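Local coordinates for protein histone-lysine N-methyltransferase SETMAR (PDB 3BO5) that dimethylates a lysine of histone H3 through its SET domain and, fused to a mariner transposase, takes part in repair of DNA double-strand breaks, at residues Cys64-Cys69 against Arg110-Cys115; Ala156-Phe162 against Phe196-Ile202; Asn178-Arg184 against Ala260-Asp266. The protein carries 2 engineered substitutions. All coordinates share one frame; numbering follows the deposited sequence.

Interaction 1: Cys64-Cys69 against Arg110-Cys115; sequences CVKTPC and RCSDHC. With ZN (zinc ion), chain C; ZN (zinc ion), chain D.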
loop_
_atom_site.group_PDB
_atom_site.type_symbol
_atom_site.label_atom_id
_atom_site.label_comp_id
_atom_site.label_asym_id
_atom_site.label_seq_id
_atom_site.Cartn_x
_atom_site.Cartn_y
_atom_site.Cartn_z
ATOM N N CYS A 64 8.378 26.136 -4.775
ATOM C CA CYS A 64 9.834 26.102 -4.769
ATOM C C CYS A 64 10.280 25.879 -6.173
ATOM O O CYS A 64 9.722 25.015 -6.890
ATOM C CB CYS A 64 10.284 24.904 -3.959
ATOM S SG CYS A 64 9.464 24.839 -2.365
ATOM N N VAL A 65 11.174 26.733 -6.645
ATOM C CA VAL A 65 11.786 26.435 -7.945
ATOM C C VAL A 65 13.246 26.807 -7.932
ATOM O O VAL A 65 14.077 26.043 -8.476
ATOM C CB VAL A 65 11.083 27.116 -9.108
ATOM C CG1 VAL A 65 11.089 28.665 -8.937
ATOM C CG2 VAL A 65 11.720 26.578 -10.486
ATOM N N LYS A 66 13.593 27.842 -7.158
ATOM C CA LYS A 66 14.983 28.306 -7.220
ATOM C C LYS A 66 15.886 27.492 -6.328
ATOM O O LYS A 66 17.071 27.465 -6.539
ATOM C CB LYS A 66 15.050 29.756 -6.789
ATOM C CG LYS A 66 14.412 30.722 -7.803
ATOM C CD LYS A 66 14.720 32.159 -7.509
ATOM C CE LYS A 66 14.068 32.656 -6.276
ATOM N NZ LYS A 66 13.777 34.120 -6.479
ATOM N N THR A 67 15.344 26.902 -5.273
ATOM C CA THR A 67 16.193 26.139 -4.321
ATOM C C THR A 67 15.411 24.909 -3.931
ATOM O O THR A 67 14.190 24.889 -4.162
ATOM C CB THR A 67 16.513 26.956 -3.007
ATOM O OG1 THR A 67 15.289 27.331 -2.379
ATOM C CG2 THR A 67 17.297 28.230 -3.353
ATOM N N PRO A 68 16.071 23.908 -3.358
ATOM C CA PRO A 68 15.352 22.682 -3.024
ATOM C C PRO A 68 14.211 22.903 -2.025
ATOM O O PRO A 68 14.164 23.845 -1.220
ATOM C CB PRO A 68 16.428 21.795 -2.373
ATOM C CG PRO A 68 17.729 22.279 -3.104
ATOM C CD PRO A 68 17.546 23.771 -3.167
ATOM N N CYS A 69 13.304 21.922 -2.064
ATOM C CA CYS A 69 12.220 21.935 -1.172
ATOM C C CYS A 69 12.757 21.588 0.222
ATOM O O CYS A 69 13.312 20.494 0.461
ATOM C CB CYS A 69 11.198 20.867 -1.621
ATOM S SG CYS A 69 10.477 21.331 -3.180
ATOM N N ARG A 110 7.246 22.782 -8.993
ATOM C CA ARG A 110 8.249 23.038 -10.000
ATOM C C ARG A 110 9.614 22.602 -9.571
ATOM O O ARG A 110 10.545 22.680 -10.383
ATOM C CB ARG A 110 8.260 24.498 -10.367
ATOM C CG ARG A 110 7.044 24.806 -11.214
ATOM C CD ARG A 110 6.496 26.166 -10.910
ATOM N NE ARG A 110 7.436 27.146 -11.399
ATOM C CZ ARG A 110 7.280 28.457 -11.288
ATOM N NH1 ARG A 110 8.225 29.265 -11.769
ATOM N NH2 ARG A 110 6.200 28.942 -10.697
ATOM N N CYS A 111 9.728 22.057 -8.345
ATOM C CA CYS A 111 10.980 21.383 -8.004
ATOM C C CYS A 111 11.297 20.258 -8.985
ATOM O O CYS A 111 10.393 19.706 -9.656
ATOM C CB CYS A 111 10.944 20.835 -6.564
ATOM S SG CYS A 111 9.510 19.684 -6.409
ATOM N N SER A 112 12.558 19.862 -9.088
ATOM C CA SER A 112 12.916 18.855 -10.073
ATOM C C SER A 112 12.451 17.493 -9.679
ATOM O O SER A 112 12.039 17.251 -8.506
ATOM C CB SER A 112 14.419 18.774 -10.301
ATOM O OG SER A 112 15.020 18.044 -9.269
ATOM N N ASP A 113 12.545 16.558 -10.618
ATOM C CA ASP A 113 12.095 15.219 -10.272
ATOM C C ASP A 113 13.079 14.553 -9.287
ATOM O O ASP A 113 12.799 13.478 -8.737
ATOM C CB ASP A 113 11.722 14.371 -11.509
ATOM C CG ASP A 113 10.361 14.789 -12.159
ATOM O OD1 ASP A 113 10.303 14.764 -13.405
ATOM O OD2 ASP A 113 9.347 15.109 -11.456
ATOM N N HIS A 114 14.194 15.232 -8.995
ATOM C CA HIS A 114 15.161 14.806 -7.979
ATOM C C HIS A 114 14.851 15.258 -6.558
ATOM O O HIS A 114 15.583 14.987 -5.594
ATOM C CB HIS A 114 16.574 15.181 -8.403
ATOM C CG HIS A 114 16.897 14.645 -9.759
ATOM N ND1 HIS A 114 17.026 15.456 -10.872
ATOM C CD2 HIS A 114 16.996 13.368 -10.206
ATOM C CE1 HIS A 114 17.251 14.701 -11.936
ATOM N NE2 HIS A 114 17.236 13.430 -11.560
ATOM N N CYS A 115 13.740 15.976 -6.431
ATOM C CA CYS A 115 13.392 16.494 -5.152
ATOM C C CYS A 115 13.304 15.309 -4.168
ATOM O O CYS A 115 12.721 14.283 -4.490
ATOM C CB CYS A 115 12.000 17.159 -5.242
ATOM S SG CYS A 115 11.348 17.726 -3.649
HETATM ZN ZN ZN C . 9.754 19.303 -4.156
HETATM ZN ZN ZN D . 8.645 22.657 -2.346
HETATM O O HOH W 1 7.009 25.086 -7.674
HETATM O O HOH W 2 12.975 23.382 -10.213
#
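Cys69 lays its sulfur over the CB of Cys111, with SG to CB at 3.5 Å, and the same sulfur bridges two zinc ions of the triangular three-zinc cluster that defines the pre-SET domain. The general principle is that a small domain with little helix or strand can be built round metal instead of a hydrophobic core. From Cys69 SG the bonds to the two zinc ions are each 2.4 Å long. One ion is completed on this side by Cys64 SG; the other takes Cys111 SG and Cys115 SG, so this second metal joins residues 64-69 directly to residues 110-115. Cys62 and Cys74 fill the first site and Cys105 the second, Cys62 and Cys105 being the cysteines that also reach the third zinc.

The two thiolates of the later segment arrive by different torsions. Cys111 places SG between its backbone N and carbonyl carbon (chi1 58°), whereas Cys115 holds SG opposite its own N (chi1 174°), and a type I turn from Ser112 to Cys115 brings the pair round to one metal. Within that turn Ser112 OG accepts from His114 N, an ST turn. The bridging thiolate of Cys69 is likely to carry less negative charge than the terminal ones of Cys111 and Cys115, being shared by two cations.

Away from the metals the contact is thin. No direct hydrogen bond crosses it; a water instead donates to Cys64 O and accepts from Arg110 N. The side chains of Val65 and Arg110 cross obliquely. CG1 of Val65 lies over one face of the guanidinium, 4.1 Å from Arg110 NH1, while its other methyl, CG2, sits 4.0 Å from Arg110 CB.

Interaction 2: Ala156-Phe162 against Phe196-Ile202; sequences AGEVLGF and FVDPTYI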
loop_
_atom_site.group_PDB
_atom_site.type_symbol
_atom_site.label_atom_id
_atom_site.label_comp_id
_atom_site.label_asym_id
_atom_site.label_seq_id
_atom_site.Cartn_x
_atom_site.Cartn_y
_atom_site.Cartn_z
ATOM N N ALA A 156 -2.789 -0.649 -4.212
ATOM C CA ALA A 156 -3.535 0.173 -5.224
ATOM C C ALA A 156 -4.613 -0.674 -5.926
ATOM O O ALA A 156 -4.416 -1.811 -6.172
ATOM C CB ALA A 156 -2.541 0.734 -6.308
ATOM N N GLY A 157 -5.765 -0.066 -6.197
ATOM C CA GLY A 157 -6.819 -0.792 -6.914
ATOM C C GLY A 157 -7.976 0.121 -7.108
ATOM O O GLY A 157 -7.794 1.309 -7.305
ATOM N N GLU A 158 -9.172 -0.459 -7.262
ATOM C CA GLU A 158 -10.316 0.425 -7.464
ATOM C C GLU A 158 -10.612 1.194 -6.198
ATOM O O GLU A 158 -10.642 0.606 -5.094
ATOM C CB GLU A 158 -11.567 -0.430 -7.717
ATOM C CG GLU A 158 -11.553 -1.167 -9.025
ATOM C CD GLU A 158 -12.809 -1.966 -9.210
ATOM O OE1 GLU A 158 -12.816 -3.143 -8.876
ATOM O OE2 GLU A 158 -13.795 -1.328 -9.616
ATOM N N VAL A 159 -10.882 2.470 -6.373
ATOM C CA VAL A 159 -11.293 3.334 -5.246
ATOM C C VAL A 159 -12.812 3.324 -5.239
ATOM O O VAL A 159 -13.437 3.629 -6.262
ATOM C CB VAL A 159 -10.769 4.748 -5.452
ATOM C CG1 VAL A 159 -11.245 5.696 -4.374
ATOM C CG2 VAL A 159 -9.204 4.664 -5.395
ATOM N N LEU A 160 -13.405 2.904 -4.130
ATOM C CA LEU A 160 -14.847 2.567 -4.106
ATOM C C LEU A 160 -15.535 3.500 -3.146
ATOM O O LEU A 160 -14.986 4.043 -2.195
ATOM C CB LEU A 160 -15.043 1.171 -3.542
ATOM C CG LEU A 160 -14.434 0.020 -4.293
ATOM C CD1 LEU A 160 -14.774 -1.345 -3.644
ATOM C CD2 LEU A 160 -14.863 0.052 -5.737
ATOM N N GLY A 161 -16.832 3.662 -3.372
ATOM C CA GLY A 161 -17.622 4.252 -2.323
ATOM C C GLY A 161 -18.104 3.242 -1.280
ATOM O O GLY A 161 -18.098 2.013 -1.492
ATOM N N PHE A 162 -18.594 3.808 -0.162
ATOM C CA PHE A 162 -18.982 3.009 0.974
ATOM C C PHE A 162 -20.055 1.946 0.619
ATOM O O PHE A 162 -19.948 0.792 1.013
ATOM C CB PHE A 162 -19.481 3.957 2.075
ATOM C CG PHE A 162 -19.756 3.304 3.383
ATOM C CD1 PHE A 162 -19.042 3.719 4.492
ATOM C CD2 PHE A 162 -20.808 2.405 3.566
ATOM C CE1 PHE A 162 -19.324 3.136 5.746
ATOM C CE2 PHE A 162 -21.067 1.818 4.815
ATOM C CZ PHE A 162 -20.335 2.164 5.882
ATOM N N PHE A 196 -11.762 3.845 0.415
ATOM C CA PHE A 196 -11.853 2.379 0.301
ATOM C C PHE A 196 -11.118 2.001 -0.934
ATOM O O PHE A 196 -11.382 2.507 -2.007
ATOM C CB PHE A 196 -13.332 1.935 0.215
ATOM C CG PHE A 196 -14.112 2.337 1.388
ATOM C CD1 PHE A 196 -14.112 1.570 2.539
ATOM C CD2 PHE A 196 -14.868 3.523 1.363
ATOM C CE1 PHE A 196 -14.864 1.980 3.646
ATOM C CE2 PHE A 196 -15.584 3.946 2.474
ATOM C CZ PHE A 196 -15.572 3.174 3.606
ATOM N N VAL A 197 -10.215 1.020 -0.772
ATOM C CA VAL A 197 -9.437 0.562 -1.941
ATOM C C VAL A 197 -9.604 -0.909 -2.119
ATOM O O VAL A 197 -9.502 -1.646 -1.154
ATOM C CB VAL A 197 -7.989 0.839 -1.686
ATOM C CG1 VAL A 197 -7.159 0.310 -2.805
ATOM C CG2 VAL A 197 -7.792 2.405 -1.596
ATOM N N ASP A 198 -9.838 -1.338 -3.340
ATOM C CA ASP A 198 -10.163 -2.749 -3.553
ATOM C C ASP A 198 -9.365 -3.235 -4.744
ATOM O O ASP A 198 -9.764 -2.950 -5.913
ATOM C CB ASP A 198 -11.683 -2.939 -3.875
ATOM C CG ASP A 198 -12.028 -4.384 -4.024
ATOM O OD1 ASP A 198 -11.153 -5.228 -3.843
ATOM O OD2 ASP A 198 -13.195 -4.696 -4.356
ATOM N N PRO A 199 -8.268 -3.993 -4.531
ATOM C CA PRO A 199 -7.494 -4.520 -5.638
ATOM C C PRO A 199 -7.915 -5.935 -6.037
ATOM O O PRO A 199 -7.168 -6.655 -6.716
ATOM C CB PRO A 199 -6.047 -4.547 -5.064
ATOM C CG PRO A 199 -6.285 -4.940 -3.656
ATOM C CD PRO A 199 -7.589 -4.212 -3.243
ATOM N N THR A 200 -9.157 -6.340 -5.682
ATOM C CA THR A 200 -9.599 -7.716 -5.942
ATOM C C THR A 200 -9.598 -8.037 -7.421
ATOM O O THR A 200 -9.092 -9.079 -7.839
ATOM C CB THR A 200 -11.018 -7.960 -5.493
ATOM O OG1 THR A 200 -11.064 -7.760 -4.068
ATOM C CG2 THR A 200 -11.460 -9.371 -5.790
ATOM N N TYR A 201 -10.202 -7.150 -8.215
ATOM C CA TYR A 201 -10.298 -7.392 -9.698
ATOM C C TYR A 201 -9.307 -6.612 -10.506
ATOM O O TYR A 201 -8.802 -7.097 -11.531
ATOM C CB TYR A 201 -11.708 -6.958 -10.161
ATOM C CG TYR A 201 -12.784 -7.643 -9.334
ATOM C CD1 TYR A 201 -12.962 -9.003 -9.411
ATOM C CD2 TYR A 201 -13.564 -6.890 -8.433
ATOM C CE1 TYR A 201 -13.934 -9.625 -8.635
ATOM C CE2 TYR A 201 -14.544 -7.493 -7.678
ATOM C CZ TYR A 201 -14.692 -8.889 -7.768
ATOM O OH TYR A 201 -15.631 -9.578 -6.985
ATOM N N ILE A 202 -9.070 -5.357 -10.071
ATOM C CA ILE A 202 -8.121 -4.467 -10.754
ATOM C C ILE A 202 -7.206 -3.961 -9.648
ATOM O O ILE A 202 -7.681 -3.319 -8.704
ATOM C CB ILE A 202 -8.891 -3.282 -11.357
ATOM C CG1 ILE A 202 -10.023 -3.832 -12.280
ATOM C CG2 ILE A 202 -7.889 -2.422 -12.117
ATOM C CD1 ILE A 202 -10.872 -2.771 -12.777
HETATM O O HOH W 3 -10.787 -4.448 -7.954
HETATM O O HOH W 4 -13.127 5.772 -1.341
#
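Phe162 and Phe196 set their rings almost perpendicular, at 85°, in an oblique pair in which Phe162 CD1 comes 3.6 Å from Phe196 CZ. Phe162 begins the helix that follows strand 157-160, and that strand runs antiparallel to 196-199. Glu158 and Asp198 form a hydrogen-bonded pair: Asp198 N gives a 2.7 Å bond to Glu158 O, and Glu158 N one to Asp198 O. On the same face of the sheet Leu160 lies aslant Asp198, its CD1 3.5 Å from Asp198 CB. Glu158 meets Ile202 at about a right angle and brings OE1 to the ring edge of Tyr201, the carboxylate and ring planes 62° apart.

Asp198 swings CG opposite its backbone N (chi1 -177°), which lets OD1 accept from both Thr200 N, as an Asx turn, and Thr200 OG1, the latter at its syn lone pair. With an alanine here, the turn at Thr200 would probably lose its side-chain anchor and Arg168 one of its two carboxylate mates. Arg168, on helix 162-169, bridges to both Asp198 OD2 and Glu158 OE1, so the two buried acids are likely to remain ionised despite their closeness.

Interaction 3: Asn178-Arg184 against Ala260-Asp266; sequences NYIIAIR and ASKERLD. Engineered in segment 260-266: Ala260 (natural residue Glu), Ser261 (natural residue Asp). With SAH (S-adenosyl-L-homocysteine), chain F.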
loop_
_atom_site.group_PDB
_atom_site.type_symbol
_atom_site.label_atom_id
_atom_site.label_comp_id
_atom_site.label_asym_id
_atom_site.label_seq_id
_atom_site.Cartn_x
_atom_site.Cartn_y
_atom_site.Cartn_z
ATOM N N ASN A 178 -9.866 -11.913 0.756
ATOM C CA ASN A 178 -10.596 -10.633 1.014
ATOM C C ASN A 178 -9.566 -9.538 0.806
ATOM O O ASN A 178 -8.491 -9.638 1.432
ATOM C CB ASN A 178 -10.996 -10.618 2.479
ATOM C CG ASN A 178 -11.963 -11.743 2.817
ATOM O OD1 ASN A 178 -11.578 -12.780 3.411
ATOM N ND2 ASN A 178 -13.176 -11.585 2.389
ATOM N N TYR A 179 -9.861 -8.536 -0.044
ATOM C CA TYR A 179 -8.820 -7.515 -0.313
ATOM C C TYR A 179 -9.199 -6.087 -0.038
ATOM O O TYR A 179 -8.344 -5.200 -0.113
ATOM C CB TYR A 179 -8.427 -7.564 -1.824
ATOM C CG TYR A 179 -7.887 -8.853 -2.363
ATOM C CD1 TYR A 179 -8.745 -9.783 -2.911
ATOM C CD2 TYR A 179 -6.535 -9.126 -2.336
ATOM C CE1 TYR A 179 -8.243 -11.008 -3.379
ATOM C CE2 TYR A 179 -6.003 -10.270 -2.806
ATOM C CZ TYR A 179 -6.865 -11.244 -3.360
ATOM O OH TYR A 179 -6.433 -12.459 -3.827
ATOM N N ILE A 180 -10.484 -5.793 0.248
ATOM C CA ILE A 180 -10.840 -4.405 0.415
ATOM C C ILE A 180 -10.220 -3.859 1.681
ATOM O O ILE A 180 -10.216 -4.549 2.723
ATOM C CB ILE A 180 -12.384 -4.251 0.501
ATOM C CG1 ILE A 180 -12.993 -4.856 -0.770
ATOM C CG2 ILE A 180 -12.757 -2.779 0.622
ATOM C CD1 ILE A 180 -14.511 -4.632 -0.816
ATOM N N ILE A 181 -9.726 -2.627 1.630
ATOM C CA ILE A 181 -9.212 -1.993 2.832
ATOM C C ILE A 181 -9.913 -0.646 3.000
ATOM O O ILE A 181 -10.251 0.061 2.007
ATOM C CB ILE A 181 -7.636 -1.761 2.753
ATOM C CG1 ILE A 181 -7.107 -1.360 4.104
ATOM C CG2 ILE A 181 -7.281 -0.742 1.650
ATOM C CD1 ILE A 181 -5.529 -1.354 4.156
ATOM N N ALA A 182 -10.157 -0.307 4.260
ATOM C CA ALA A 182 -10.799 0.957 4.620
ATOM C C ALA A 182 -9.829 1.846 5.371
ATOM O O ALA A 182 -9.260 1.463 6.393
ATOM C CB ALA A 182 -12.062 0.721 5.491
ATOM N N ILE A 183 -9.612 3.040 4.850
ATOM C CA ILE A 183 -8.678 3.982 5.435
ATOM C C ILE A 183 -9.531 5.136 5.980
ATOM O O ILE A 183 -10.277 5.756 5.261
ATOM C CB ILE A 183 -7.693 4.552 4.394
ATOM C CG1 ILE A 183 -7.017 3.444 3.618
ATOM C CG2 ILE A 183 -6.654 5.538 5.065
ATOM C CD1 ILE A 183 -6.310 2.452 4.541
ATOM N N ARG A 184 -9.412 5.423 7.254
ATOM C CA ARG A 184 -10.140 6.575 7.806
ATOM C C ARG A 184 -9.135 7.491 8.451
ATOM O O ARG A 184 -8.374 7.054 9.302
ATOM C CB ARG A 184 -11.233 6.122 8.806
ATOM C CG ARG A 184 -12.265 5.225 8.099
ATOM C CD ARG A 184 -13.483 4.976 8.969
ATOM N NE ARG A 184 -14.527 4.311 8.174
ATOM C CZ ARG A 184 -14.584 2.995 7.944
ATOM N NH1 ARG A 184 -15.601 2.498 7.228
ATOM N NH2 ARG A 184 -13.644 2.176 8.427
ATOM N N ALA A 260 -5.519 7.836 12.050
ATOM C CA ALA A 260 -5.662 7.075 10.789
ATOM C C ALA A 260 -5.789 5.589 10.963
ATOM O O ALA A 260 -4.774 4.891 11.096
ATOM C CB ALA A 260 -4.517 7.391 9.818
ATOM N N SER A 261 -7.018 5.093 10.876
ATOM C CA SER A 261 -7.256 3.650 10.958
ATOM C C SER A 261 -7.094 3.087 9.529
ATOM O O SER A 261 -7.424 3.741 8.544
ATOM C CB SER A 261 -8.653 3.386 11.501
ATOM O OG SER A 261 -9.630 3.981 10.692
ATOM N N LYS A 262 -6.580 1.843 9.432
ATOM C CA LYS A 262 -6.311 1.237 8.128
ATOM C C LYS A 262 -6.702 -0.215 8.310
ATOM O O LYS A 262 -5.943 -1.009 8.848
ATOM C CB LYS A 262 -4.816 1.407 7.711
ATOM C CG LYS A 262 -4.403 2.905 7.417
ATOM C CD LYS A 262 -2.976 3.331 7.801
ATOM C CE LYS A 262 -2.903 3.556 9.259
ATOM N NZ LYS A 262 -1.971 4.625 9.615
ATOM N N GLU A 263 -7.954 -0.537 7.935
ATOM C CA GLU A 263 -8.511 -1.850 8.262
ATOM C C GLU A 263 -8.927 -2.637 7.046
ATOM O O GLU A 263 -9.753 -2.180 6.236
ATOM C CB GLU A 263 -9.773 -1.645 9.096
ATOM C CG GLU A 263 -9.415 -0.834 10.335
ATOM C CD GLU A 263 -10.629 -0.438 11.120
ATOM O OE1 GLU A 263 -11.353 0.465 10.665
ATOM O OE2 GLU A 263 -10.850 -1.057 12.172
ATOM N N ARG A 264 -8.422 -3.863 6.971
ATOM C CA ARG A 264 -8.898 -4.774 5.936
ATOM C C ARG A 264 -10.280 -5.309 6.286
ATOM O O ARG A 264 -10.571 -5.606 7.442
ATOM C CB ARG A 264 -7.925 -5.936 5.740
ATOM C CG ARG A 264 -6.683 -5.465 5.056
ATOM C CD ARG A 264 -6.829 -5.485 3.538
ATOM N NE ARG A 264 -6.914 -6.781 2.912
ATOM C CZ ARG A 264 -5.861 -7.429 2.371
ATOM N NH1 ARG A 264 -4.672 -6.822 2.353
ATOM N NH2 ARG A 264 -6.020 -8.617 1.813
ATOM N N LEU A 265 -11.142 -5.455 5.287
ATOM C CA LEU A 265 -12.544 -5.820 5.606
ATOM C C LEU A 265 -12.825 -7.236 5.130
ATOM O O LEU A 265 -12.223 -7.707 4.151
ATOM C CB LEU A 265 -13.480 -4.880 4.846
ATOM C CG LEU A 265 -13.245 -3.377 5.108
ATOM C CD1 LEU A 265 -14.272 -2.598 4.246
ATOM C CD2 LEU A 265 -13.272 -2.993 6.547
ATOM N N ASP A 266 -13.763 -7.906 5.808
ATOM C CA ASP A 266 -14.226 -9.167 5.237
ATOM C C ASP A 266 -15.707 -9.325 5.548
ATOM O O ASP A 266 -16.359 -8.395 6.069
ATOM C CB ASP A 266 -13.374 -10.334 5.712
ATOM C CG ASP A 266 -13.728 -10.822 7.102
ATOM O OD1 ASP A 266 -14.190 -9.991 7.915
ATOM O OD2 ASP A 266 -13.460 -12.067 7.392
HETATM N N SAH F . -2.985 -14.986 0.032
HETATM C CA SAH F . -3.698 -14.035 -0.881
HETATM C CB SAH F . -3.038 -12.636 -0.902
HETATM C CG SAH F . -3.482 -11.848 0.344
HETATM S SD SAH F . -5.247 -11.422 0.278
HETATM C C SAH F . -3.758 -14.666 -2.291
HETATM O O SAH F . -3.428 -15.835 -2.468
HETATM O OXT SAH F . -4.152 -13.924 -3.248
HETATM C "C5'" SAH F . -5.761 -11.959 1.921
HETATM C "C4'" SAH F . -5.978 -13.464 2.062
HETATM O "O4'" SAH F . -4.733 -14.160 2.171
HETATM C "C3'" SAH F . -6.712 -13.842 3.315
HETATM O "O3'" SAH F . -8.150 -13.738 3.123
HETATM C "C2'" SAH F . -6.277 -15.255 3.574
HETATM O "O2'" SAH F . -6.835 -16.176 2.618
HETATM C "C1'" SAH F . -4.811 -15.164 3.200
HETATM N N9 SAH F . -3.963 -14.674 4.306
HETATM C C8 SAH F . -3.232 -13.491 4.369
HETATM N N7 SAH F . -2.540 -13.482 5.492
HETATM C C5 SAH F . -2.758 -14.636 6.156
HETATM C C6 SAH F . -2.288 -15.087 7.407
HETATM N N6 SAH F . -1.399 -14.469 8.187
HETATM N N1 SAH F . -2.790 -16.324 7.802
HETATM C C2 SAH F . -3.667 -17.028 7.036
HETATM N N3 SAH F . -4.133 -16.638 5.797
HETATM C C4 SAH F . -3.691 -15.398 5.446
HETATM O O HOH W 5 -9.602 -7.294 3.079
HETATM O O HOH W 6 -12.616 -7.536 1.374
HETATM O O HOH W 7 -10.528 2.246 8.912
HETATM O O HOH W 8 -13.549 -0.428 9.094
#
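Residues 181-184 run antiparallel to strand 260-266, their short axes 4.5 Å apart, with Ala182 and Glu263 exchanging two backbone hydrogen bonds and Arg184 and Ser261 forming the next hydrogen-bonded pair. Leu265 N also bonds to Ile180 O. Leu265 spreads its methyls, CD1 meeting Ile180 CG2 at 3.9 Å and CD2 touching Ala182 CB. Farther along, Arg184 crosses Glu263 at about a right angle; their salt bridge, Arg184 NH2 to Glu263 OE1, is long at 3.6 Å, and a water links the same two atoms, while Glu194 pairs with Arg184 NE. The engineered Ser261 sets OG 3.3 Å from Arg184 CB.

Arg264 folds back through bends at chi2 and chi3 (-87° and -69°), which brings its guanidinium to the carbonyl of Asn178. NH2 gives a straight 2.7 Å bond to Asn178 O, in both the carbonyl and guanidinium planes, and lies 3.3 Å from the sulfur SD of S-adenosylhomocysteine. NE holds a water shared with Ile180 O and Leu265 O. Tyr179 OH donates to the product's carboxylate oxygen OXT over 2.8 Å. Together Asn178, Tyr179 and Arg264 line the cofactor pocket of the SET-domain fold.

Overall arrangement
Read from the N terminus, interaction 1 comes first and is complete within the pre-SET region: its zinc cluster closes the loop from 64-69 to 110-115 before either other contact begins. Within the SET domain the chain then passes 156-162 and 178-184, returns at 196-202 to close interaction 2, and reaches 260-266 only later to close interaction 3. The last two contacts therefore cross along the chain. They also touch in space, because strands 181-185 and 193-199 are neighbours in one sheet, where the backbones of Val197 and Ile181 are hydrogen-bonded. Their centres lie about 10 Å apart, whereas the centre of interaction 1 is about 33 Å from that of interaction 2.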